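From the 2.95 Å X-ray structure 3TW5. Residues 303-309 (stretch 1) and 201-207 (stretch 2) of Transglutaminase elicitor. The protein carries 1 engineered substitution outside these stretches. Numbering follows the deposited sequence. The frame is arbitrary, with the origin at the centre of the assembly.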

# COMPACT_ATOMS: atom_id res chain seq x y z
N TYR A 303 2.25 14.80 -7.36
CA TYR A 303 3.28 15.78 -7.06
C TYR A 303 3.12 16.30 -5.64
O TYR A 303 2.01 16.38 -5.11
CB TYR A 303 3.25 16.94 -8.06
CG TYR A 303 3.72 16.57 -9.44
CD1 TYR A 303 5.08 16.41 -9.72
CD2 TYR A 303 2.81 16.39 -10.48
CE1 TYR A 303 5.51 16.08 -11.00
CE2 TYR A 303 3.23 16.05 -11.76
CZ TYR A 303 4.58 15.90 -12.02
OH TYR A 303 5.00 15.56 -13.29
N TYR A 304 4.25 16.63 -5.02
CA TYR A 304 4.27 17.23 -3.69
C TYR A 304 5.20 18.42 -3.69
O TYR A 304 6.29 18.37 -4.26
CB TYR A 304 4.68 16.20 -2.64
CG TYR A 304 3.75 15.02 -2.55
CD1 TYR A 304 2.47 15.15 -2.01
CD2 TYR A 304 4.14 13.77 -3.03
CE1 TYR A 304 1.60 14.06 -1.94
CE2 TYR A 304 3.28 12.67 -2.97
CZ TYR A 304 2.02 12.83 -2.42
OH TYR A 304 1.16 11.75 -2.35
N TYR A 305 4.76 19.48 -3.04
CA TYR A 305 5.48 20.75 -3.02
C TYR A 305 5.77 21.11 -1.58
O TYR A 305 4.86 21.15 -0.74
CB TYR A 305 4.64 21.84 -3.70
CG TYR A 305 3.96 21.38 -4.97
CD1 TYR A 305 4.59 21.50 -6.21
CD2 TYR A 305 2.69 20.81 -4.93
CE1 TYR A 305 3.97 21.07 -7.38
CE2 TYR A 305 2.05 20.38 -6.09
CZ TYR A 305 2.70 20.51 -7.31
OH TYR A 305 2.07 20.08 -8.46
N TYR A 306 7.04 21.38 -1.29
CA TYR A 306 7.46 21.69 0.07
C TYR A 306 8.74 22.51 0.12
O TYR A 306 9.58 22.44 -0.78
CB TYR A 306 7.59 20.41 0.91
CG TYR A 306 8.33 19.26 0.24
CD1 TYR A 306 7.65 18.33 -0.54
CD2 TYR A 306 9.71 19.11 0.40
CE1 TYR A 306 8.32 17.27 -1.15
CE2 TYR A 306 10.39 18.05 -0.20
CZ TYR A 306 9.69 17.14 -0.97
OH TYR A 306 10.37 16.10 -1.56
N LEU A 307 8.87 23.29 1.19
CA LEU A 307 10.11 23.98 1.51
C LEU A 307 10.90 23.11 2.46
O LEU A 307 10.38 22.69 3.49
CB LEU A 307 9.83 25.33 2.18
CG LEU A 307 9.18 26.48 1.41
CD1 LEU A 307 8.78 27.59 2.38
CD2 LEU A 307 10.11 27.02 0.33
N LEU A 308 12.15 22.82 2.12
CA LEU A 308 13.05 22.14 3.04
C LEU A 308 13.92 23.15 3.77
O LEU A 308 14.41 24.11 3.17
CB LEU A 308 13.93 21.12 2.30
CG LEU A 308 13.27 19.85 1.76
CD1 LEU A 308 14.31 18.97 1.07
CD2 LEU A 308 12.57 19.07 2.87
N GLU A 309 14.09 22.95 5.07
CA GLU A 309 14.92 23.82 5.89
C GLU A 309 16.33 23.26 6.00
O GLU A 309 16.53 22.10 6.38
CB GLU A 309 14.32 24.02 7.27
CG GLU A 309 13.00 24.75 7.27
CD GLU A 309 12.17 24.46 8.50
OE1 GLU A 309 12.70 23.86 9.45
OE2 GLU A 309 10.98 24.84 8.52
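Stretch 2 201-207: NPAYFHI

The packing of residues 201-207 on residues 303-309 is a compact, largely apolar helix-on-strand contact, fastened by a single hydrogen bond between side chains. It illustrates how alternation along a strand can present a row of side chains to a crossing helix. Stretch 1 is extended throughout, part of a longer strand, whereas stretch 2 enters a helix at Pro202 that runs on beyond Ile207. Asn201 caps this first turn, its OD1 accepting from Ala203 N at 2.9 Å, and the helical ladder begins with Phe205 N to Asn201 O, also 2.9 Å.

The helix lies almost perpendicular to the strand, with a signed crossing angle of -91° and axes 8.8 Å apart at closest approach. Such a crossing lets only a short part of each element meet the other, and the two together bury 344 Å². On the strand, Tyr304, Tyr306 and Leu308 make the contacts, while the intervening Tyr305 and Leu307 do not; on the helix, Pro202, Ala203, Phe205 and His206 receive them.

Tyr306 is the centre of the arrangement. Its CB rests 3.7 Å from Pro202 CB, and its CE1 approaches the edge of the Phe205 ring, 4.1 Å from CD2. With chi1 in the p well, the ring extends so that Tyr306 OH meets His206 ND1 at 2.7 Å in a nearly linear hydrogen bond, a polar link set among apolar neighbours. Toward one end of the strand segment, Tyr304 CD2 lies 3.8 Å from Phe205 CZ, the two rings meeting obliquely with their planes at 71°. Further along, Leu308 divides its methyl groups: CD2 packs 3.8 Å from Ala203 CA, while CD1 sits over one face of the His206 imidazole, 4.0 Å from CG, in a CH-pi contact. His206 thus engages the strand through both ring edge and ring face.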

# COMPACT_ATOMS: atom_id res chain seq x y z
N ASN A 201 5.98 15.17 8.54
CA ASN A 201 6.95 16.21 8.19
C ASN A 201 7.53 15.99 6.79
O ASN A 201 7.98 14.88 6.48
CB ASN A 201 8.06 16.28 9.24
CG ASN A 201 8.79 17.61 9.23
OD1 ASN A 201 9.34 18.03 8.21
ND2 ASN A 201 8.82 18.28 10.37
N PRO A 202 7.51 17.03 5.94
CA PRO A 202 8.04 16.90 4.58
C PRO A 202 9.55 16.67 4.54
O PRO A 202 10.05 16.09 3.58
CB PRO A 202 7.66 18.23 3.93
CG PRO A 202 7.43 19.17 5.05
CD PRO A 202 6.90 18.35 6.17
N ALA A 203 10.25 17.13 5.58
CA ALA A 203 11.67 16.81 5.74
C ALA A 203 11.83 15.30 5.84
O ALA A 203 12.63 14.70 5.12
CB ALA A 203 12.25 17.48 6.97
N TYR A 204 11.04 14.69 6.73
CA TYR A 204 11.07 13.24 6.88
C TYR A 204 10.67 12.55 5.57
O TYR A 204 11.33 11.60 5.15
CB TYR A 204 10.21 12.76 8.06
CG TYR A 204 10.15 11.26 8.11
CD1 TYR A 204 11.28 10.52 8.46
CD2 TYR A 204 9.00 10.57 7.75
CE1 TYR A 204 11.26 9.14 8.47
CE2 TYR A 204 8.96 9.18 7.76
CZ TYR A 204 10.10 8.48 8.12
OH TYR A 204 10.07 7.10 8.13
N PHE A 205 9.61 13.03 4.94
CA PHE A 205 9.15 12.46 3.67
C PHE A 205 10.28 12.37 2.64
O PHE A 205 10.53 11.30 2.08
CB PHE A 205 7.95 13.25 3.12
CG PHE A 205 7.52 12.81 1.74
CD1 PHE A 205 6.83 11.62 1.56
CD2 PHE A 205 7.81 13.59 0.63
CE1 PHE A 205 6.43 11.21 0.29
CE2 PHE A 205 7.42 13.19 -0.65
CZ PHE A 205 6.73 11.99 -0.81
N HIS A 206 10.96 13.50 2.41
CA HIS A 206 12.05 13.56 1.44
C HIS A 206 13.21 12.65 1.84
O HIS A 206 13.65 11.84 1.03
CB HIS A 206 12.54 15.01 1.26
CG HIS A 206 13.45 15.20 0.08
ND1 HIS A 206 12.98 15.53 -1.18
CD2 HIS A 206 14.80 15.11 -0.04
CE1 HIS A 206 14.00 15.63 -2.01
NE2 HIS A 206 15.11 15.38 -1.34
N ILE A 207 13.67 12.77 3.08
CA ILE A 207 14.79 11.97 3.59
C ILE A 207 14.52 10.47 3.46
O ILE A 207 15.37 9.72 2.97
CB ILE A 207 15.14 12.34 5.06
CG1 ILE A 207 15.71 13.76 5.13
CG2 ILE A 207 16.13 11.34 5.66
CD1 ILE A 207 15.67 14.39 6.51